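Local coordinates for protein TetR transcriptional regulator (Chloroflexus aurantiacus, PDB 3QBM) that probably binds DNA through an N-terminal helix-turn-helix and regulates transcription as a member of the TetR family, and can bind magnesium, at residues K78-I84 against G146-P150; A17-V22 against L100-P105; V13-A17 against A57-Y61. One frame throughout, in Å; residues are numbered along the deposited sequence.

Contact 1: residues K78-I84 against G146-P150; sequences KHTVDTI and GEIRP
The first turn of helix 80-92 meets the connection between helices 118-144 and 154-175, with the CA atoms of T80 and E147 7.0 Å apart. H79, extended at phi/psi -145/140, is the N-cap; T80 to I84 are helical. G146 leaves helix 118-144 at phi 74°, readily adopted by glycine, in a Schellman motif.

Hydrogen bonds come first. E147 (chi1 m, chi2 t) stretches its carboxylate to the helix start, where OE1 accepts from T80 N at 3.0 Å and from T80 OG1 at 2.8 Å; the p rotamer of T80 brings its hydroxyl beside its own amide. E147 OE2 forms a salt bridge with R145. Within 78-84, H79 (chi1 t) accepts the V81 amide, N to ND1 3.0 Å, while its NE2 bonds to the backbone oxygen of A199.

The same imidazole offers one face to E147, a CH-pi contact with CG 3.8 Å from the ring centroid.

Apolar packing lies alongside. I148, extended with chi1 m and chi2 t, places CG1 3.7 Å from V81 CG2 and CD1 3.9 Å from I84 CD1. V81 and I84 also touch I192 of helix 179-196, and I148 touches V196 of the same helix.

Two amides at the helix start, unsatisfied by the helix itself, thus gain side-chain acceptors, one from H79 and one from E147, and a buried carboxylate is balanced by helix amide, hydroxyl and arginine.

Contact 2: residues A17-V22 against L100-P105; sequences AALFNV and LVGGCP
N21 ND2 gives hydrogen bonds to two backbone oxygens of the loop, V101 O at 2.8 Å and G103 O at 3.0 Å, with N-H...O angles of 159° and 160°. Chi1 t and chi2 39° carry the amide from helix 2-23 into the concave side of 100-105. Asparagine suits the place because its other end is an acceptor: N21 OD1 takes a hydrogen bond from N108, whose side chain also bonds to G102 O; N21 OD1 lies 3.2 Å from P105 CA.

The loop is a type II beta turn from L100 to G103, closed by G103 N to L100 O at 3.3 Å. V101 has phi/psi -53/131 and G102 99/4, the usual third-position glycine; a CB there would strike V22 CG2. G103 (107/-161) also needs glycine, and C104 is the N-cap of helix 105-113. The first helix of the probable DNA-binding domain is thereby fastened to the ligand-binding-type C-terminal domain, the interdomain junction of the TetR fold. Nearby, I111 and D114 hold magnesium.

Register pairs the CA atoms of A18 with V101 at 5.8 Å and of V22 with G102 at 4.8 Å; A18 on the helix and G102 in the turn, the small member of each pair, let the turn sit close. V22 CG2 is 3.8 Å from G102 CA. A18 CB meets V101 CG1 at 3.6 Å. L100, with both chi angles p, sets CD1 3.9 Å from A18 CA and CD2 3.9 Å from A17 CB. Farther out, V22 packs on D115 of the second subunit.

Contact 3: residues V13-A17 against A57-Y61; sequences VAQAA and AAFDY
Y61 lays its ring over A14, whose CA stands 3.8 Å from the ring centroid and 19° off the normal, a CH-pi contact over the face. With chi1 t and chi2 87°, the side chain reaches across helix 2-23: A14 CB is 3.4 Å from Y61 OH, and A17 CB approaches Y61 CD2 at 3.5 Å. An alanine at each of these positions lets the broad ring settle close to the helix backbone, while the hydroxyl continues to a hydrogen bond with K65.

Both segments are regular helix, and their axes cross almost at right angles, the signed angle being -86° with a closest approach of 8.1 Å. Such a short separation depends on alanine. The nearest CA atoms, of A17 and A58, are 4.7 Å apart; A17 CB touches A58 O at 3.5 Å, and A16 CB lies 4.0 Å from A58 CB.

V13, in the t rotamer, is the larger, branched residue of the helix 2-23 side and points at the other helix. Its CG1 comes to 3.3 Å from both A57 O and Y61 CB, and its CG2 to 3.6 Å from A57 CB. F48 covers V13 and A57 as well.

This near-perpendicular, alanine-rich crossing joins the first helix of the probable DNA-binding three-helix domain of the TetR type to helix 51-74, the long connecting helix that runs on toward the C-terminal domain.

How the contacts relate
Contacts 2 and 3 are neighbours, 9 Å between centres, and both use helix 2-23. They share A17, which meets A58 and Y61 in contact 3 and L100 in contact 2, and F20 CD2 packs 3.7 Å from A58 CB. Contact 1 lies on the opposite side of the chain's centre, at least 33 Å from either by centres, within the C-terminal domain. Contacts 1 and 2 are mostly buried, contact 3 partly so. Their chemistry follows the backbone: where two regular helices cross, contact 3 is apolar, whereas a helix start in contact 1 offers an amide to a glutamate of the loop, and the loop of contact 2 offers carbonyls to an asparagine of the helix.

Contact 1: residues K78-I84 against G146-P150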
ATOM      1  N   LYS A  78      12.496 -27.941   1.447  1.00 24.30           N
ATOM      2  CA  LYS A  78      13.650 -28.730   1.010  1.00 26.46           C
ATOM      3  C   LYS A  78      14.393 -28.110  -0.179  1.00 25.89           C
ATOM      4  O   LYS A  78      15.423 -28.650  -0.572  1.00 27.93           O
ATOM      5  CB  LYS A  78      13.230 -30.178   0.656  1.00 29.35           C
ATOM      6  CG  LYS A  78      12.215 -30.304  -0.493  1.00 38.99           C
ATOM      7  CD  LYS A  78      11.715 -31.731  -0.677  1.00 52.74           C
ATOM      8  CE  LYS A  78      10.572 -31.796  -1.694  1.00 55.30           C
ATOM      9  NZ  LYS A  78       9.936 -33.164  -1.714  1.00 61.65           N
ATOM     10  N   HIS A  79      13.866 -26.999  -0.719  1.00 18.78           N
ATOM     11  CA  HIS A  79      14.418 -26.300  -1.896  1.00 18.08           C
ATOM     12  C   HIS A  79      14.202 -24.813  -1.687  1.00 16.28           C
ATOM     13  O   HIS A  79      13.149 -24.385  -1.162  1.00 15.28           O
ATOM     14  CB  HIS A  79      13.672 -26.769  -3.127  1.00 17.10           C
ATOM     15  CG  HIS A  79      14.289 -26.395  -4.428  1.00 17.10           C
ATOM     16  ND1 HIS A  79      14.209 -25.123  -4.943  1.00 15.16           N
ATOM     17  CD2 HIS A  79      14.893 -27.149  -5.372  1.00 15.86           C
ATOM     18  CE1 HIS A  79      14.769 -25.099  -6.134  1.00 16.10           C
ATOM     19  NE2 HIS A  79      15.205 -26.314  -6.412  1.00 14.24           N
ATOM     20  N   THR A  80      15.208 -24.015  -2.060  1.00 13.87           N
ATOM     21  CA  THR A  80      15.182 -22.584  -1.802  1.00 15.77           C
ATOM     22  C   THR A  80      14.072 -21.875  -2.563  1.00 12.84           C
ATOM     23  O   THR A  80      13.560 -20.856  -2.116  1.00 14.46           O
ATOM     24  CB  THR A  80      16.526 -21.877  -2.148  1.00 15.37           C
ATOM     25  OG1 THR A  80      16.890 -22.168  -3.499  1.00 15.85           O
ATOM     26  CG2 THR A  80      17.662 -22.296  -1.142  1.00 14.23           C
ATOM     27  N   VAL A  81      13.709 -22.400  -3.725  1.00 12.16           N
ATOM     28  CA  VAL A  81      12.601 -21.829  -4.458  1.00 11.15           C
ATOM     29  C   VAL A  81      11.275 -22.088  -3.736  1.00 10.72           C
ATOM     30  O   VAL A  81      10.417 -21.184  -3.663  1.00 14.24           O
ATOM     31  CB  VAL A  81      12.624 -22.266  -5.925  1.00 11.62           C
ATOM     32  CG1 VAL A  81      11.321 -21.888  -6.695  1.00 12.74           C
ATOM     33  CG2 VAL A  81      13.867 -21.623  -6.624  1.00 16.42           C
ATOM     34  N   ASP A  82      11.119 -23.286  -3.179  1.00 15.02           N
ATOM     35  CA  ASP A  82       9.935 -23.607  -2.375  1.00 16.09           C
ATOM     36  C   ASP A  82       9.827 -22.614  -1.235  1.00 14.58           C
ATOM     37  O   ASP A  82       8.737 -22.155  -0.921  1.00 14.15           O
ATOM     38  CB  ASP A  82       9.977 -25.037  -1.830  1.00 16.80           C
ATOM     39  CG  ASP A  82       9.890 -26.101  -2.927  1.00 21.01           C
ATOM     40  OD1 ASP A  82       9.619 -25.782  -4.081  1.00 21.19           O
ATOM     41  OD2 ASP A  82      10.111 -27.268  -2.617  1.00 23.70           O
ATOM     42  N   THR A  83      10.952 -22.299  -0.595  1.00 15.38           N
ATOM     43  CA  THR A  83      10.967 -21.353   0.494  1.00 13.19           C
ATOM     44  C   THR A  83      10.582 -19.947   0.048  1.00 13.63           C
ATOM     45  O   THR A  83       9.792 -19.255   0.713  1.00 12.25           O
ATOM     46  CB  THR A  83      12.360 -21.293   1.179  1.00 14.14           C
ATOM     47  OG1 THR A  83      12.827 -22.627   1.408  1.00 15.06           O
ATOM     48  CG2 THR A  83      12.236 -20.511   2.467  1.00 14.77           C
ATOM     49  N   ILE A  84      11.070 -19.534  -1.115  1.00 14.25           N
ATOM     50  CA  ILE A  84      10.723 -18.202  -1.613  1.00 15.39           C
ATOM     51  C   ILE A  84       9.212 -18.132  -1.963  1.00 12.34           C
ATOM     52  O   ILE A  84       8.540 -17.165  -1.651  1.00 14.79           O
ATOM     53  CB  ILE A  84      11.596 -17.770  -2.802  1.00 14.69           C
ATOM     54  CG1 ILE A  84      13.026 -17.528  -2.315  1.00 12.23           C
ATOM     55  CG2 ILE A  84      11.082 -16.457  -3.355  1.00 14.29           C
ATOM     56  CD1 ILE A  84      14.094 -17.513  -3.444  1.00 16.64           C
ATOM     57  N   GLY A 146      22.880 -24.638  -6.975  1.00 17.48           N
ATOM     58  CA  GLY A 146      22.453 -24.904  -8.343  1.00 18.05           C
ATOM     59  C   GLY A 146      20.942 -24.946  -8.497  1.00 18.43           C
ATOM     60  O   GLY A 146      20.425 -25.472  -9.480  1.00 15.56           O
ATOM     61  N   GLU A 147      20.236 -24.391  -7.525  1.00 15.71           N
ATOM     62  CA  GLU A 147      18.767 -24.338  -7.549  1.00 15.29           C
ATOM     63  C   GLU A 147      18.256 -23.052  -8.172  1.00 15.36           C
ATOM     64  O   GLU A 147      17.129 -23.000  -8.665  1.00 17.91           O
ATOM     65  CB  GLU A 147      18.204 -24.462  -6.137  1.00 14.67           C
ATOM     66  CG  GLU A 147      18.496 -25.778  -5.491  1.00 17.78           C
ATOM     67  CD  GLU A 147      18.046 -25.849  -4.058  1.00 16.58           C
ATOM     68  OE1 GLU A 147      17.708 -24.844  -3.469  1.00 16.03           O
ATOM     69  OE2 GLU A 147      18.075 -26.932  -3.503  1.00 16.30           O
ATOM     70  N   ILE A 148      19.073 -22.016  -8.154  1.00 12.13           N
ATOM     71  CA  ILE A 148      18.694 -20.692  -8.632  1.00 14.51           C
ATOM     72  C   ILE A 148      19.752 -20.202  -9.626  1.00 14.82           C
ATOM     73  O   ILE A 148      20.949 -20.387  -9.398  1.00 15.22           O
ATOM     74  CB  ILE A 148      18.523 -19.708  -7.456  1.00 12.06           C
ATOM     75  CG1 ILE A 148      17.244 -20.074  -6.688  1.00 11.93           C
ATOM     76  CG2 ILE A 148      18.425 -18.211  -7.963  1.00 11.47           C
ATOM     77  CD1 ILE A 148      16.935 -19.189  -5.474  1.00  9.42           C
ATOM     78  N   ARG A 149      19.309 -19.603 -10.722  1.00 15.64           N
ATOM     79  CA  ARG A 149      20.241 -19.089 -11.741  1.00 19.07           C
ATOM     80  C   ARG A 149      21.196 -18.071 -11.131  1.00 16.75           C
ATOM     81  O   ARG A 149      20.781 -17.160 -10.418  1.00 15.84           O
ATOM     82  CB  ARG A 149      19.484 -18.449 -12.921  1.00 16.94           C
ATOM     83  CG  ARG A 149      18.619 -19.374 -13.665  1.00 17.76           C
ATOM     84  CD  ARG A 149      17.988 -18.796 -14.943  1.00 19.77           C
ATOM     85  NE  ARG A 149      17.282 -19.878 -15.633  1.00 20.65           N
ATOM     86  CZ  ARG A 149      17.814 -20.706 -16.543  1.00 30.15           C
ATOM     87  NH1 ARG A 149      19.065 -20.555 -16.967  1.00 25.45           N
ATOM     88  NH2 ARG A 149      17.069 -21.689 -17.059  1.00 26.72           N
ATOM     89  N   PRO A 150      22.511 -18.205 -11.401  1.00 16.76           N
ATOM     90  CA  PRO A 150      23.449 -17.234 -10.818  1.00 18.36           C
ATOM     91  C   PRO A 150      23.224 -15.773 -11.185  1.00 17.79           C
ATOM     92  O   PRO A 150      23.642 -14.881 -10.433  1.00 18.24           O
ATOM     93  CB  PRO A 150      24.832 -17.688 -11.326  1.00 20.32           C
ATOM     94  CG  PRO A 150      24.641 -18.886 -12.093  1.00 23.83           C
ATOM     95  CD  PRO A 150      23.179 -19.255 -12.198  1.00 19.88           C
TER

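Contact 2: residues A17-V22 against L100-P105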
ATOM      1  N   ALA A  17      -2.169  -2.136  19.320  1.00 20.21           N
ATOM      2  CA  ALA A  17      -1.779  -2.528  17.955  1.00 20.05           C
ATOM      3  C   ALA A  17      -2.975  -2.811  17.080  1.00 21.15           C
ATOM      4  O   ALA A  17      -3.030  -2.360  15.928  1.00 18.57           O
ATOM      5  CB  ALA A  17      -0.810  -3.753  17.947  1.00 21.61           C
ATOM      6  N   ALA A  18      -3.947  -3.542  17.610  1.00 23.48           N
ATOM      7  CA  ALA A  18      -5.132  -3.900  16.820  1.00 22.17           C
ATOM      8  C   ALA A  18      -5.938  -2.672  16.477  1.00 18.96           C
ATOM      9  O   ALA A  18      -6.399  -2.529  15.348  1.00 20.35           O
ATOM     10  CB  ALA A  18      -5.998  -4.937  17.550  1.00 23.88           C
ATOM     11  N   LEU A  19      -6.087  -1.736  17.428  1.00 17.95           N
ATOM     12  CA  LEU A  19      -6.828  -0.532  17.131  1.00 16.86           C
ATOM     13  C   LEU A  19      -6.094   0.349  16.103  1.00 19.59           C
ATOM     14  O   LEU A  19      -6.719   0.929  15.209  1.00 18.75           O
ATOM     15  CB  LEU A  19      -7.075   0.291  18.406  1.00 19.18           C
ATOM     16  CG  LEU A  19      -8.079  -0.320  19.403  1.00 23.60           C
ATOM     17  CD1 LEU A  19      -7.982   0.345  20.796  1.00 21.64           C
ATOM     18  CD2 LEU A  19      -9.491  -0.191  18.862  1.00 27.50           C
ATOM     19  N   PHE A  20      -4.781   0.507  16.281  1.00 19.59           N
ATOM     20  CA  PHE A  20      -4.007   1.373  15.389  1.00 20.50           C
ATOM     21  C   PHE A  20      -4.014   0.796  13.962  1.00 18.66           C
ATOM     22  O   PHE A  20      -3.957   1.530  12.985  1.00 17.12           O
ATOM     23  CB  PHE A  20      -2.538   1.480  15.818  1.00 21.23           C
ATOM     24  CG  PHE A  20      -2.294   2.215  17.090  1.00 17.10           C
ATOM     25  CD1 PHE A  20      -2.877   3.439  17.345  1.00 20.31           C
ATOM     26  CD2 PHE A  20      -1.358   1.733  18.003  1.00 22.53           C
ATOM     27  CE1 PHE A  20      -2.593   4.126  18.499  1.00 18.19           C
ATOM     28  CE2 PHE A  20      -1.070   2.430  19.147  1.00 21.45           C
ATOM     29  CZ  PHE A  20      -1.681   3.606  19.403  1.00 17.41           C
ATOM     30  N   ASN A  21      -4.057  -0.520  13.859  1.00 18.93           N
ATOM     31  CA  ASN A  21      -4.020  -1.163  12.546  1.00 19.22           C
ATOM     32  C   ASN A  21      -5.239  -0.849  11.669  1.00 20.37           C
ATOM     33  O   ASN A  21      -5.143  -0.821  10.414  1.00 19.99           O
ATOM     34  CB  ASN A  21      -3.875  -2.671  12.683  1.00 19.46           C
ATOM     35  CG  ASN A  21      -3.277  -3.293  11.459  1.00 20.24           C
ATOM     36  OD1 ASN A  21      -2.380  -2.711  10.864  1.00 19.29           O
ATOM     37  ND2 ASN A  21      -3.753  -4.494  11.078  1.00 16.91           N
ATOM     38  N   VAL A  22      -6.354  -0.588  12.335  1.00 18.66           N
ATOM     39  CA  VAL A  22      -7.606  -0.242  11.685  1.00 18.92           C
ATOM     40  C   VAL A  22      -7.811   1.248  11.489  1.00 21.50           C
ATOM     41  O   VAL A  22      -8.077   1.698  10.360  1.00 21.28           O
ATOM     42  CB  VAL A  22      -8.798  -0.824  12.501  1.00 21.94           C
ATOM     43  CG1 VAL A  22     -10.127  -0.233  12.025  1.00 21.29           C
ATOM     44  CG2 VAL A  22      -8.763  -2.326  12.450  1.00 18.34           C
ATOM     45  N   LEU A 100      -2.793  -9.232  11.935  1.00 22.69           N
ATOM     46  CA  LEU A 100      -3.774  -8.875  12.953  1.00 26.03           C
ATOM     47  C   LEU A 100      -4.977  -8.154  12.311  1.00 23.12           C
ATOM     48  O   LEU A 100      -4.960  -7.842  11.117  1.00 24.37           O
ATOM     49  CB  LEU A 100      -3.109  -8.125  14.085  1.00 30.37           C
ATOM     50  CG  LEU A 100      -2.520  -6.754  13.894  1.00 33.21           C
ATOM     51  CD1 LEU A 100      -3.657  -5.780  13.773  1.00 44.67           C
ATOM     52  CD2 LEU A 100      -1.656  -6.362  15.113  1.00 33.70           C
ATOM     53  N   VAL A 101      -6.016  -7.929  13.099  1.00 20.27           N
ATOM     54  CA  VAL A 101      -7.250  -7.332  12.591  1.00 24.28           C
ATOM     55  C   VAL A 101      -6.948  -6.025  11.845  1.00 17.51           C
ATOM     56  O   VAL A 101      -6.213  -5.217  12.314  1.00 16.87           O
ATOM     57  CB  VAL A 101      -8.214  -7.034  13.721  1.00 26.30           C
ATOM     58  CG1 VAL A 101      -7.725  -5.810  14.504  1.00 32.35           C
ATOM     59  CG2 VAL A 101      -9.648  -6.845  13.174  1.00 37.04           C
ATOM     60  N   GLY A 102      -7.475  -5.874  10.651  1.00 20.95           N
ATOM     61  CA  GLY A 102      -7.237  -4.671   9.849  1.00 18.19           C
ATOM     62  C   GLY A 102      -6.171  -4.746   8.775  1.00 17.70           C
ATOM     63  O   GLY A 102      -5.927  -3.758   8.109  1.00 21.90           O
ATOM     64  N   GLY A 103      -5.553  -5.903   8.555  1.00 16.89           N
ATOM     65  CA  GLY A 103      -4.624  -6.080   7.451  1.00 15.54           C
ATOM     66  C   GLY A 103      -3.157  -6.148   7.833  1.00 17.07           C
ATOM     67  O   GLY A 103      -2.818  -6.457   8.987  1.00 16.93           O
ATOM     68  N   CYS A 104      -2.278  -5.921   6.861  1.00 15.63           N
ATOM     69  CA  CYS A 104      -0.829  -5.909   7.127  1.00 14.12           C
ATOM     70  C   CYS A 104      -0.417  -4.645   7.869  1.00 15.06           C
ATOM     71  O   CYS A 104      -0.576  -3.547   7.334  1.00 14.19           O
ATOM     72  CB  CYS A 104       0.006  -6.028   5.831  1.00 16.27           C
ATOM     73  SG  CYS A 104       1.751  -5.962   6.113  1.00 18.02           S
ATOM     74  N   PRO A 105       0.157  -4.784   9.080  1.00 13.06           N
ATOM     75  CA  PRO A 105       0.552  -3.569   9.819  1.00 14.30           C
ATOM     76  C   PRO A 105       1.769  -2.863   9.253  1.00 14.07           C
ATOM     77  O   PRO A 105       1.989  -1.661   9.527  1.00 15.10           O
ATOM     78  CB  PRO A 105       0.837  -4.098  11.223  1.00 17.12           C
ATOM     79  CG  PRO A 105       1.321  -5.488  10.979  1.00 19.98           C
ATOM     80  CD  PRO A 105       0.490  -6.009   9.827  1.00 14.14           C
TER

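Contact 3: residues V13-A17 against A57-Y61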
ATOM      1  N   VAL A  13      -0.186  -3.166  24.824  1.00 28.26           N
ATOM      2  CA  VAL A  13       0.474  -3.041  23.534  1.00 29.17           C
ATOM      3  C   VAL A  13      -0.268  -3.857  22.482  1.00 24.79           C
ATOM      4  O   VAL A  13      -0.476  -3.381  21.365  1.00 26.90           O
ATOM      5  CB  VAL A  13       1.970  -3.470  23.602  1.00 30.94           C
ATOM      6  CG1 VAL A  13       2.495  -3.742  22.250  1.00 33.71           C
ATOM      7  CG2 VAL A  13       2.815  -2.405  24.301  1.00 30.89           C
ATOM      8  N   ALA A  14      -0.688  -5.071  22.834  1.00 27.18           N
ATOM      9  CA  ALA A  14      -1.417  -5.950  21.887  1.00 25.80           C
ATOM     10  C   ALA A  14      -2.759  -5.323  21.482  1.00 25.01           C
ATOM     11  O   ALA A  14      -3.126  -5.303  20.314  1.00 24.62           O
ATOM     12  CB  ALA A  14      -1.623  -7.357  22.460  1.00 26.26           C
ATOM     13  N   GLN A  15      -3.489  -4.796  22.442  1.00 24.14           N
ATOM     14  CA  GLN A  15      -4.770  -4.141  22.120  1.00 22.85           C
ATOM     15  C   GLN A  15      -4.589  -2.829  21.339  1.00 23.74           C
ATOM     16  O   GLN A  15      -5.378  -2.511  20.436  1.00 21.45           O
ATOM     17  CB  GLN A  15      -5.557  -3.865  23.395  1.00 24.98           C
ATOM     18  CG  GLN A  15      -5.908  -5.133  24.199  1.00 26.09           C
ATOM     19  CD  GLN A  15      -6.825  -6.076  23.442  1.00 33.69           C
ATOM     20  OE1 GLN A  15      -7.661  -5.654  22.636  1.00 28.86           O
ATOM     21  NE2 GLN A  15      -6.665  -7.368  23.702  1.00 27.97           N
ATOM     22  N   ALA A  16      -3.573  -2.049  21.709  1.00 21.46           N
ATOM     23  CA  ALA A  16      -3.294  -0.788  20.995  1.00 21.55           C
ATOM     24  C   ALA A  16      -2.992  -1.111  19.535  1.00 19.39           C
ATOM     25  O   ALA A  16      -3.524  -0.469  18.628  1.00 19.01           O
ATOM     26  CB  ALA A  16      -2.134  -0.058  21.609  1.00 18.81           C
ATOM     27  N   ALA A  17      -2.169  -2.136  19.320  1.00 20.21           N
ATOM     28  CA  ALA A  17      -1.779  -2.528  17.955  1.00 20.05           C
ATOM     29  C   ALA A  17      -2.975  -2.811  17.080  1.00 21.15           C
ATOM     30  O   ALA A  17      -3.030  -2.360  15.928  1.00 18.57           O
ATOM     31  CB  ALA A  17      -0.810  -3.753  17.947  1.00 21.61           C
ATOM     32  N   ALA A  57       5.701   0.946  20.818  1.00 22.31           N
ATOM     33  CA  ALA A  57       5.690  -0.391  21.393  1.00 23.43           C
ATOM     34  C   ALA A  57       4.667  -1.275  20.668  1.00 22.26           C
ATOM     35  O   ALA A  57       4.955  -2.443  20.388  1.00 17.26           O
ATOM     36  CB  ALA A  57       5.405  -0.319  22.862  1.00 22.67           C
ATOM     37  N   ALA A  58       3.508  -0.694  20.338  1.00 22.63           N
ATOM     38  CA  ALA A  58       2.435  -1.366  19.584  1.00 22.11           C
ATOM     39  C   ALA A  58       2.916  -1.785  18.199  1.00 23.43           C
ATOM     40  O   ALA A  58       2.555  -2.876  17.739  1.00 26.01           O
ATOM     41  CB  ALA A  58       1.178  -0.476  19.458  1.00 19.97           C
ATOM     42  N   PHE A  59       3.708  -0.946  17.518  1.00 20.76           N
ATOM     43  CA  PHE A  59       4.279  -1.383  16.243  1.00 20.93           C
ATOM     44  C   PHE A  59       5.288  -2.530  16.428  1.00 23.21           C
ATOM     45  O   PHE A  59       5.250  -3.530  15.691  1.00 24.56           O
ATOM     46  CB  PHE A  59       4.978  -0.278  15.479  1.00 18.39           C
ATOM     47  CG  PHE A  59       5.496  -0.738  14.141  1.00 16.99           C
ATOM     48  CD1 PHE A  59       4.659  -0.764  13.054  1.00 19.09           C
ATOM     49  CD2 PHE A  59       6.794  -1.235  14.005  1.00 23.96           C
ATOM     50  CE1 PHE A  59       5.110  -1.259  11.831  1.00 20.24           C
ATOM     51  CE2 PHE A  59       7.255  -1.719  12.792  1.00 20.70           C
ATOM     52  CZ  PHE A  59       6.434  -1.721  11.718  1.00 17.09           C
ATOM     53  N   ASP A  60       6.207  -2.378  17.377  1.00 23.17           N
ATOM     54  CA  ASP A  60       7.216  -3.426  17.641  1.00 23.46           C
ATOM     55  C   ASP A  60       6.528  -4.770  17.855  1.00 25.29           C
ATOM     56  O   ASP A  60       7.027  -5.817  17.431  1.00 25.81           O
ATOM     57  CB  ASP A  60       8.089  -3.056  18.848  1.00 25.21           C
ATOM     58  CG  ASP A  60       9.023  -1.929  18.545  1.00 26.29           C
ATOM     59  OD1 ASP A  60       9.201  -1.556  17.356  1.00 26.03           O
ATOM     60  OD2 ASP A  60       9.550  -1.344  19.502  1.00 26.45           O
ATOM     61  N   TYR A  61       5.344  -4.723  18.450  1.00 24.92           N
ATOM     62  CA  TYR A  61       4.542  -5.903  18.705  1.00 27.17           C
ATOM     63  C   TYR A  61       3.954  -6.477  17.429  1.00 26.93           C
ATOM     64  O   TYR A  61       3.926  -7.704  17.237  1.00 25.20           O
ATOM     65  CB  TYR A  61       3.424  -5.557  19.661  1.00 26.76           C
ATOM     66  CG  TYR A  61       2.339  -6.574  19.723  1.00 26.57           C
ATOM     67  CD1 TYR A  61       2.430  -7.669  20.586  1.00 31.45           C
ATOM     68  CD2 TYR A  61       1.205  -6.443  18.948  1.00 24.47           C
ATOM     69  CE1 TYR A  61       1.425  -8.617  20.637  1.00 34.28           C
ATOM     70  CE2 TYR A  61       0.188  -7.394  18.988  1.00 30.20           C
ATOM     71  CZ  TYR A  61       0.308  -8.473  19.845  1.00 35.94           C
ATOM     72  OH  TYR A  61      -0.692  -9.415  19.900  1.00 37.38           O
TER